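Local coordinates for agmatinase (PDB 4DZ4), which probably hydrolyses agmatine to putrescine and urea at a two-manganese centre, at residues 167-172 with 204-209; 197-202 with 210-215; 12-17 with 32-37. All blocks are in the same frame, centred on the assembly; numbering follows the deposited sequence.

Interaction 1 of 3, residues 167-172 with 204-209. With MN (manganese (II) ion), chain P; EDO (1,2-ethanediol), chain R.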
loop_
_atom_site.group_PDB
_atom_site.type_symbol
_atom_site.label_atom_id
_atom_site.label_comp_id
_atom_site.label_asym_id
_atom_site.label_seq_id
_atom_site.Cartn_x
_atom_site.Cartn_y
_atom_site.Cartn_z
ATOM N N ASP B 167 11.265 24.779 -13.798
ATOM C CA ASP B 167 12.529 24.134 -14.197
ATOM C C ASP B 167 13.501 25.091 -14.890
ATOM O O ASP B 167 14.329 24.676 -15.719
ATOM C CB ASP B 167 12.242 22.869 -15.020
ATOM C CG ASP B 167 11.384 21.857 -14.230
ATOM O OD1 ASP B 167 11.414 21.925 -12.970
ATOM O OD2 ASP B 167 10.699 21.019 -14.848
ATOM N N THR B 168 13.408 26.371 -14.534
ATOM C CA THR B 168 14.284 27.408 -15.066
ATOM C C THR B 168 15.124 28.098 -13.972
ATOM O O THR B 168 15.650 29.179 -14.187
ATOM C CB THR B 168 13.461 28.479 -15.846
ATOM O OG1 THR B 168 12.390 28.953 -15.005
ATOM C CG2 THR B 168 12.878 27.903 -17.125
ATOM N N TRP B 169 15.273 27.460 -12.800
ATOM C CA TRP B 169 16.155 27.971 -11.752
ATOM C C TRP B 169 17.576 27.991 -12.266
ATOM O O TRP B 169 17.988 27.063 -12.972
ATOM C CB TRP B 169 16.023 27.123 -10.484
ATOM C CG TRP B 169 14.671 27.337 -9.837
ATOM C CD1 TRP B 169 14.240 28.454 -9.100
ATOM C CD2 TRP B 169 13.511 26.457 -9.904
ATOM N NE1 TRP B 169 12.929 28.296 -8.707
ATOM C CE2 TRP B 169 12.433 27.129 -9.152
ATOM C CE3 TRP B 169 13.268 25.211 -10.465
ATOM C CZ2 TRP B 169 11.161 26.559 -9.010
ATOM C CZ3 TRP B 169 11.988 24.631 -10.307
ATOM C CH2 TRP B 169 10.968 25.291 -9.587
ATOM N N ALA B 170 18.317 29.039 -11.926
ATOM C CA ALA B 170 19.659 29.233 -12.482
ATOM C C ALA B 170 20.622 28.126 -12.037
ATOM O O ALA B 170 20.577 27.644 -10.892
ATOM C CB ALA B 170 20.197 30.612 -12.118
ATOM N N ASP B 171 21.481 27.706 -12.959
ATOM C CA ASP B 171 22.457 26.667 -12.673
ATOM C C ASP B 171 23.716 27.044 -13.453
ATOM O O ASP B 171 23.703 27.016 -14.671
ATOM C CB ASP B 171 21.928 25.325 -13.165
ATOM C CG ASP B 171 22.755 24.129 -12.674
ATOM O OD1 ASP B 171 23.943 24.326 -12.349
ATOM O OD2 ASP B 171 22.200 23.001 -12.636
ATOM N N ASP B 172 24.787 27.361 -12.757
ATOM C CA ASP B 172 25.979 27.827 -13.478
ATOM C C ASP B 172 26.862 26.677 -13.958
ATOM O O ASP B 172 27.962 26.927 -14.456
ATOM C CB ASP B 172 26.767 28.837 -12.640
ATOM N N THR B 204 5.187 27.052 -8.025
ATOM C CA THR B 204 6.410 27.190 -7.243
ATOM C C THR B 204 7.155 28.418 -7.733
ATOM O O THR B 204 6.925 28.879 -8.867
ATOM C CB THR B 204 7.342 25.962 -7.335
ATOM O OG1 THR B 204 7.509 25.556 -8.698
ATOM C CG2 THR B 204 6.762 24.791 -6.504
ATOM N N TRP B 205 8.012 28.943 -6.869
ATOM C CA TRP B 205 8.574 30.279 -7.065
ATOM C C TRP B 205 9.944 30.289 -7.685
ATOM O O TRP B 205 10.832 29.558 -7.247
ATOM C CB TRP B 205 8.655 31.035 -5.731
ATOM C CG TRP B 205 9.149 32.445 -5.943
ATOM C CD1 TRP B 205 10.436 32.929 -5.765
ATOM C CD2 TRP B 205 8.389 33.557 -6.478
ATOM N NE1 TRP B 205 10.509 34.260 -6.092
ATOM C CE2 TRP B 205 9.318 34.696 -6.539
ATOM C CE3 TRP B 205 7.056 33.733 -6.868
ATOM C CZ2 TRP B 205 8.922 35.950 -6.992
ATOM C CZ3 TRP B 205 6.673 35.010 -7.323
ATOM C CH2 TRP B 205 7.581 36.087 -7.370
ATOM N N ASN B 206 10.132 31.187 -8.653
ATOM C CA ASN B 206 11.471 31.500 -9.188
ATOM C C ASN B 206 11.613 33.015 -9.232
ATOM O O ASN B 206 10.681 33.720 -9.632
ATOM C CB ASN B 206 11.590 30.911 -10.604
ATOM C CG ASN B 206 13.005 30.966 -11.185
ATOM O OD1 ASN B 206 13.920 31.618 -10.672
ATOM N ND2 ASN B 206 13.166 30.285 -12.319
ATOM N N ASP B 207 12.761 33.515 -8.781
ATOM C CA ASP B 207 13.071 34.951 -8.858
ATOM C C ASP B 207 13.171 35.429 -10.323
ATOM O O ASP B 207 13.063 36.627 -10.610
ATOM C CB ASP B 207 14.385 35.273 -8.129
ATOM C CG ASP B 207 14.252 35.237 -6.607
ATOM O OD1 ASP B 207 13.130 35.443 -6.064
ATOM O OD2 ASP B 207 15.297 35.027 -5.952
ATOM N N ASP B 208 13.402 34.507 -11.241
ATOM C CA ASP B 208 13.584 34.893 -12.643
ATOM C C ASP B 208 13.042 33.800 -13.573
ATOM O O ASP B 208 13.719 32.813 -13.841
ATOM C CB ASP B 208 15.067 35.210 -12.901
ATOM C CG ASP B 208 15.329 35.752 -14.287
ATOM O OD1 ASP B 208 14.391 35.876 -15.090
ATOM O OD2 ASP B 208 16.508 36.051 -14.566
ATOM N N TYR B 209 11.824 33.997 -14.061
ATOM C CA TYR B 209 11.158 33.024 -14.924
ATOM C C TYR B 209 11.611 33.194 -16.381
ATOM O O TYR B 209 11.051 32.544 -17.292
ATOM C CB TYR B 209 9.622 33.164 -14.837
ATOM C CG TYR B 209 9.000 32.673 -13.539
ATOM C CD1 TYR B 209 8.812 31.304 -13.297
ATOM C CD2 TYR B 209 8.593 33.581 -12.556
ATOM C CE1 TYR B 209 8.225 30.856 -12.105
ATOM C CE2 TYR B 209 8.005 33.153 -11.377
ATOM C CZ TYR B 209 7.829 31.790 -11.146
ATOM O OH TYR B 209 7.242 31.405 -9.942
HETATM MN MN MN P . 9.500 19.490 -14.348
HETATM C C1 EDO R . 14.237 31.698 -5.758
HETATM O O1 EDO R . 14.259 31.521 -7.205
HETATM C C2 EDO R . 13.970 30.404 -4.972
HETATM O O2 EDO R . 12.557 30.148 -4.791
HETATM O O HOH W 1 9.449 19.722 -12.416
HETATM O O HOH W 2 10.253 30.007 -16.254
HETATM O O HOH W 3 16.291 31.856 -13.669
HETATM O O HOH W 4 16.730 31.199 -10.694
#
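Thr168 and Trp169 carry the 167-172 side of this contact, and Asn206 meets both. Just before them, Asp167 turns away from 204-209 and binds a manganese ion through OD2 at 2.0 Å; a metal-bound water donates to its OD1, and His139, Asp163 and Asp246 also bind that ion. Thr168 crosses Asn206 at about a right angle. Asn206 ND2 makes two weak bonds to it, 3.1 Å to Thr168 OG1 and 3.3 Å to Thr168 O. One water bridges Thr168 OG1 and Tyr209 O, another Thr168 O and Asp208 O. The two segments are loops following neighbouring strands, 158-162 and 198-202, of the parallel sheet of the arginase fold, the first loop bringing a manganese ligand to the metal centre. Trp169 then lies beside 204-206. Its NE1 donates to Trp205 O at 2.8 Å, with the acceptor in the indole plane, and at the far end of the ring CH2 touches Thr204 OG1 (3.6 Å), which itself bonds to Ala164 O. With CG anti to the backbone N (chi1 -171°), the Asn206 amide slides past the indole with planes 28° apart, its ND2 above one face near the rim and its CG 3.5 Å from Trp169 CD1. OD1 of this amide accepts from Asp208 N, closing an Asx turn. Leu83 of a second subunit packs on Trp169. At Ala170, a water links the backbone N to Asn206 OD1.

Interaction 2 of 3, residues 197-202 with 210-215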
loop_
_atom_site.group_PDB
_atom_site.type_symbol
_atom_site.label_atom_id
_atom_site.label_comp_id
_atom_site.label_asym_id
_atom_site.label_seq_id
_atom_site.Cartn_x
_atom_site.Cartn_y
_atom_site.Cartn_z
ATOM N N SER B 197 6.634 30.939 -25.560
ATOM C CA SER B 197 6.536 29.705 -24.779
ATOM C C SER B 197 5.637 29.949 -23.588
ATOM O O SER B 197 5.419 31.084 -23.190
ATOM C CB SER B 197 7.924 29.277 -24.279
ATOM O OG SER B 197 8.710 28.823 -25.381
ATOM N N VAL B 198 5.139 28.874 -23.006
ATOM C CA VAL B 198 4.145 29.023 -21.939
ATOM C C VAL B 198 4.238 27.870 -20.956
ATOM O O VAL B 198 4.423 26.696 -21.350
ATOM C CB VAL B 198 2.709 29.171 -22.527
ATOM C CG1 VAL B 198 2.321 27.952 -23.381
ATOM C CG2 VAL B 198 1.687 29.435 -21.412
ATOM N N GLN B 199 4.086 28.208 -19.675
ATOM C CA GLN B 199 4.165 27.229 -18.601
ATOM C C GLN B 199 2.818 27.241 -17.881
ATOM O O GLN B 199 2.328 28.300 -17.517
ATOM C CB GLN B 199 5.325 27.582 -17.680
ATOM C CG GLN B 199 6.675 27.486 -18.409
ATOM C CD GLN B 199 7.867 27.855 -17.547
ATOM O OE1 GLN B 199 7.897 28.910 -16.900
ATOM N NE2 GLN B 199 8.864 26.958 -17.507
ATOM N N VAL B 200 2.235 26.063 -17.712
ATOM C CA VAL B 200 0.830 25.920 -17.298
ATOM C C VAL B 200 0.737 25.040 -16.039
ATOM O O VAL B 200 1.245 23.911 -16.021
ATOM C CB VAL B 200 -0.011 25.254 -18.406
ATOM C CG1 VAL B 200 -1.481 25.189 -17.976
ATOM C CG2 VAL B 200 0.096 26.033 -19.729
ATOM N N GLY B 201 0.080 25.557 -15.001
ATOM C CA GLY B 201 -0.098 24.831 -13.739
ATOM C C GLY B 201 0.974 25.159 -12.693
ATOM O O GLY B 201 0.983 24.590 -11.589
ATOM N N ILE B 202 1.863 26.088 -13.041
ATOM C CA ILE B 202 2.955 26.537 -12.152
ATOM C C ILE B 202 2.451 26.910 -10.764
ATOM O O ILE B 202 1.442 27.590 -10.612
ATOM C CB ILE B 202 3.758 27.714 -12.757
ATOM C CG1 ILE B 202 4.410 27.300 -14.098
ATOM C CG2 ILE B 202 4.792 28.231 -11.729
ATOM C CD1 ILE B 202 5.501 26.213 -13.970
ATOM N N LEU B 210 12.591 34.077 -16.586
ATOM C CA LEU B 210 13.275 34.241 -17.899
ATOM C C LEU B 210 12.354 34.765 -19.021
ATOM O O LEU B 210 12.616 34.568 -20.210
ATOM C CB LEU B 210 13.954 32.928 -18.333
ATOM C CG LEU B 210 14.935 32.241 -17.364
ATOM C CD1 LEU B 210 15.381 30.893 -17.933
ATOM C CD2 LEU B 210 16.118 33.134 -17.014
ATOM N N GLY B 211 11.272 35.432 -18.639
ATOM C CA GLY B 211 10.351 36.015 -19.619
ATOM C C GLY B 211 9.378 35.015 -20.241
ATOM O O GLY B 211 8.664 35.365 -21.172
ATOM N N ILE B 212 9.381 33.764 -19.780
ATOM C CA ILE B 212 8.422 32.755 -20.261
ATOM C C ILE B 212 7.025 33.122 -19.717
ATOM O O ILE B 212 6.910 33.525 -18.559
ATOM C CB ILE B 212 8.808 31.312 -19.835
ATOM C CG1 ILE B 212 10.229 30.960 -20.341
ATOM C CG2 ILE B 212 7.802 30.304 -20.396
ATOM C CD1 ILE B 212 10.784 29.623 -19.872
ATOM N N ASN B 213 5.989 33.011 -20.552
ATOM C CA ASN B 213 4.608 33.256 -20.094
ATOM C C ASN B 213 4.187 32.186 -19.093
ATOM O O ASN B 213 4.369 31.000 -19.352
ATOM C CB ASN B 213 3.660 33.254 -21.269
ATOM C CG ASN B 213 4.038 34.299 -22.287
ATOM O OD1 ASN B 213 3.843 35.486 -22.053
ATOM N ND2 ASN B 213 4.610 33.872 -23.406
ATOM N N VAL B 214 3.631 32.609 -17.947
ATOM C CA VAL B 214 3.253 31.653 -16.879
ATOM C C VAL B 214 1.754 31.780 -16.620
ATOM O O VAL B 214 1.256 32.890 -16.367
ATOM C CB VAL B 214 4.031 31.923 -15.567
ATOM C CG1 VAL B 214 3.517 31.063 -14.407
ATOM C CG2 VAL B 214 5.534 31.667 -15.769
ATOM N N LEU B 215 1.050 30.653 -16.709
ATOM C CA LEU B 215 -0.359 30.567 -16.353
ATOM C C LEU B 215 -0.361 29.653 -15.120
ATOM O O LEU B 215 -0.306 28.431 -15.254
ATOM C CB LEU B 215 -1.198 29.994 -17.500
ATOM C CG LEU B 215 -1.077 30.679 -18.871
ATOM C CD1 LEU B 215 -1.942 29.998 -19.936
ATOM C CD2 LEU B 215 -1.454 32.167 -18.726
#
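Parallel strands 198-200 and 213-215 pair at one edge of the sheet of the arginase fold, 213-216 being the outermost strand within this chain; their axes run 4.7 Å apart at 17°. Gln199 N donates to Asn213 O and Leu215 N to Gln199 O, both at 2.8 Å, and Gly201 N closes the series on Leu215 O. Val198 and Val200 are joined on their other side to strand 158-162 and the residue after it, by backbone bonds to Leu159, His161 and Asp163. On one face, Val198 CG2 rests against Leu215 CG at 4.0 Å, beneath helix 225-236. On the other, Gln199 crosses Ile212 at about a right angle, CG against Ile212 CG2 (3.6 Å), while its NE2 bonds to His161 ND1. Beyond the corner at Gly201, Ile202 returns to the pair, its CB 3.7 Å from Val214 CG1, the branch anti to the backbone N (chi1 172°). At the start of the pairing, Ser197 O is gripped twice by Asn213. Asn213 N gives Ser197 O a weak bond of 3.3 Å, and Asn213 ND2 a stronger one of 2.9 Å at 157°, that oxygen lying close to the amide plane.

Interaction 3 of 3, residues 12-17 with 32-37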
loop_
_atom_site.group_PDB
_atom_site.type_symbol
_atom_site.label_atom_id
_atom_site.label_comp_id
_atom_site.label_asym_id
_atom_site.label_seq_id
_atom_site.Cartn_x
_atom_site.Cartn_y
_atom_site.Cartn_z
ATOM N N ASP B 12 -2.026 -10.246 -28.013
ATOM C CA ASP B 12 -0.589 -10.052 -28.282
ATOM C C ASP B 12 -0.340 -9.396 -29.632
ATOM O O ASP B 12 0.616 -9.715 -30.321
ATOM C CB ASP B 12 0.172 -11.386 -28.157
ATOM C CG ASP B 12 0.151 -11.914 -26.749
ATOM O OD1 ASP B 12 0.388 -11.104 -25.842
ATOM O OD2 ASP B 12 -0.066 -13.130 -26.566
ATOM N N GLY B 13 -1.206 -8.457 -29.988
ATOM C CA GLY B 13 -1.054 -7.699 -31.237
ATOM C C GLY B 13 0.291 -6.990 -31.388
ATOM O O GLY B 13 0.801 -6.914 -32.494
ATOM N N ALA B 14 0.874 -6.511 -30.279
ATOM C CA ALA B 14 2.148 -5.795 -30.297
ATOM C C ALA B 14 3.294 -6.597 -30.931
ATOM O O ALA B 14 4.269 -6.021 -31.443
ATOM C CB ALA B 14 2.512 -5.371 -28.868
ATOM N N ILE B 15 3.183 -7.922 -30.905
ATOM C CA ILE B 15 4.235 -8.788 -31.416
ATOM C C ILE B 15 3.779 -9.629 -32.616
ATOM O O ILE B 15 4.594 -10.312 -33.219
ATOM C CB ILE B 15 4.864 -9.691 -30.298
ATOM C CG1 ILE B 15 3.838 -10.690 -29.699
ATOM C CG2 ILE B 15 5.545 -8.797 -29.238
ATOM C CD1 ILE B 15 4.435 -11.819 -28.842
ATOM N N ARG B 16 2.483 -9.583 -32.933
ATOM C CA ARG B 16 1.885 -10.433 -33.970
ATOM C C ARG B 16 1.413 -9.662 -35.215
ATOM O O ARG B 16 1.415 -10.210 -36.336
ATOM C CB ARG B 16 0.702 -11.239 -33.406
ATOM C CG ARG B 16 1.061 -12.267 -32.332
ATOM C CD ARG B 16 -0.213 -12.889 -31.754
ATOM N NE ARG B 16 -0.871 -13.766 -32.722
ATOM C CZ ARG B 16 -2.139 -14.191 -32.652
ATOM N NH1 ARG B 16 -2.934 -13.812 -31.652
ATOM N NH2 ARG B 16 -2.616 -15.022 -33.583
ATOM N N ARG B 17 0.973 -8.420 -35.051
ATOM C CA ARG B 17 0.464 -7.659 -36.213
ATOM C C ARG B 17 1.524 -7.445 -37.297
ATOM O O ARG B 17 2.598 -6.917 -37.044
ATOM C CB ARG B 17 -0.110 -6.295 -35.790
ATOM C CG ARG B 17 -1.568 -6.324 -35.365
ATOM C CD ARG B 17 -2.147 -4.910 -35.283
ATOM N NE ARG B 17 -1.211 -4.115 -34.523
ATOM C CZ ARG B 17 -1.228 -3.964 -33.209
ATOM N NH1 ARG B 17 -2.181 -4.514 -32.451
ATOM N NH2 ARG B 17 -0.258 -3.264 -32.652
ATOM N N VAL B 32 0.811 -8.588 -24.600
ATOM C CA VAL B 32 2.087 -7.826 -24.531
ATOM C C VAL B 32 1.801 -6.346 -24.246
ATOM O O VAL B 32 0.921 -5.741 -24.852
ATOM C CB VAL B 32 2.932 -7.993 -25.795
ATOM C CG1 VAL B 32 4.150 -7.066 -25.740
ATOM C CG2 VAL B 32 3.379 -9.442 -25.955
ATOM N N LEU B 33 2.523 -5.796 -23.263
ATOM C CA LEU B 33 2.231 -4.459 -22.736
ATOM C C LEU B 33 3.090 -3.353 -23.391
ATOM O O LEU B 33 3.791 -2.602 -22.701
ATOM C CB LEU B 33 2.442 -4.446 -21.203
ATOM C CG LEU B 33 1.592 -5.432 -20.383
ATOM C CD1 LEU B 33 2.081 -5.520 -18.931
ATOM C CD2 LEU B 33 0.091 -5.091 -20.445
ATOM N N SER B 34 3.013 -3.215 -24.717
ATOM C CA SER B 34 3.586 -2.015 -25.360
ATOM C C SER B 34 2.595 -0.859 -25.203
ATOM O O SER B 34 1.445 -1.070 -24.803
ATOM C CB SER B 34 3.819 -2.277 -26.847
ATOM O OG SER B 34 2.552 -2.534 -27.434
ATOM N N PHE B 35 3.027 0.365 -25.486
ATOM C CA PHE B 35 2.130 1.481 -25.289
ATOM C C PHE B 35 0.927 1.409 -26.227
ATOM O O PHE B 35 1.083 1.377 -27.438
ATOM C CB PHE B 35 2.810 2.851 -25.437
ATOM C CG PHE B 35 1.863 3.977 -25.151
ATOM C CD1 PHE B 35 1.560 4.323 -23.821
ATOM C CD2 PHE B 35 1.193 4.624 -26.198
ATOM C CE1 PHE B 35 0.628 5.323 -23.562
ATOM C CE2 PHE B 35 0.267 5.629 -25.947
ATOM C CZ PHE B 35 -0.025 5.977 -24.624
ATOM N N MET B 36 -0.268 1.384 -25.651
ATOM C CA MET B 36 -1.527 1.224 -26.404
ATOM C C MET B 36 -1.444 0.062 -27.393
ATOM O O MET B 36 -2.043 0.093 -28.482
ATOM C CB MET B 36 -1.979 2.552 -27.074
ATOM C CG MET B 36 -2.626 3.479 -26.056
ATOM S SD MET B 36 -3.190 5.014 -26.766
ATOM C CE MET B 36 -4.752 4.472 -27.473
ATOM N N ARG B 37 -0.717 -0.980 -26.990
ATOM C CA ARG B 37 -0.572 -2.226 -27.779
ATOM C C ARG B 37 0.069 -2.064 -29.146
ATOM O O ARG B 37 -0.055 -2.962 -29.972
ATOM C CB ARG B 37 -1.921 -2.964 -27.972
ATOM C CG ARG B 37 -2.774 -3.076 -26.708
ATOM C CD ARG B 37 -2.092 -3.909 -25.632
ATOM N NE ARG B 37 -3.109 -4.255 -24.634
ATOM C CZ ARG B 37 -2.973 -5.204 -23.715
ATOM N NH1 ARG B 37 -1.839 -5.886 -23.612
ATOM N NH2 ARG B 37 -3.990 -5.476 -22.900
HETATM O O HOH W 5 -0.133 -6.786 -27.446
#
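Asp12 and Val32, and Arg17 and Arg37, form the two direct hydrogen bonds between the helical turn 13-16 with its flanks and the loop 32-37, which leads into strand 39-40, an edge strand of the parallel sheet within this chain. Val32 N donates to Asp12 OD1 at 2.8 Å, approaching nearly along the C-O axis although the N-H is bent (130°). Arg17 NH2 donates to Arg37 O at 2.7 Å. That bond is nearly straight, 174°, and Arg37 O lies in the plane of the guanidinium. The Arg17 chain bends at chi3 (-48°), which turns NE back, and Gly13 O lies over the centre of one guanidinium face. A water accepts from Ala14 N and donates to Val32 O, bridging the backbones between the two direct bonds. Arg37 NH1 reaches Val32 O from above the carbonyl plane and also bonds to Ala30 O.

The apolar contacts centre on Val32. Its CG2 meets Ile15 CD1 and its CG1 meets Ala14 CB, both at 3.9 Å, Ile15 and Val32 crossing at about a right angle. Ala14 CB also sits 3.2 Å from Ser34 OG, which is hydrogen-bonded to Arg38 O.

Charge pairing reaches across the assembly: Asp12 OD2 forms a salt bridge with Arg42 of a third subunit, and Tyr40 of that subunit packs on Ile15 and Val32. The packing of the N-terminal turn on the loop and the subunit interface thus share one carboxylate. The neighbouring positive charge and the N-H donor probably favour its ionised form.

Interactions 1 and 2 are neighbours, their centres 12 Å apart: loop 204-209 of interaction 1 connects strands 198-202 and 213-216, the pair of interaction 2. They touch through Thr168, which packs on Leu210 and Ile212. Interaction 2 is buried, with regular backbone bonds and apolar side chains; interaction 1, only partly buried, relies on side-chain bonds and waters and includes a ligand of the metal centre. Interaction 3, also buried, lies on the opposite side of the chain's centre, about 21 Å from interaction 1 and about 20 Å from interaction 2 at nearest atoms. It combines charged side chains that meet backbone groups with a small apolar cluster. Interactions 1 and 3 both border other subunits.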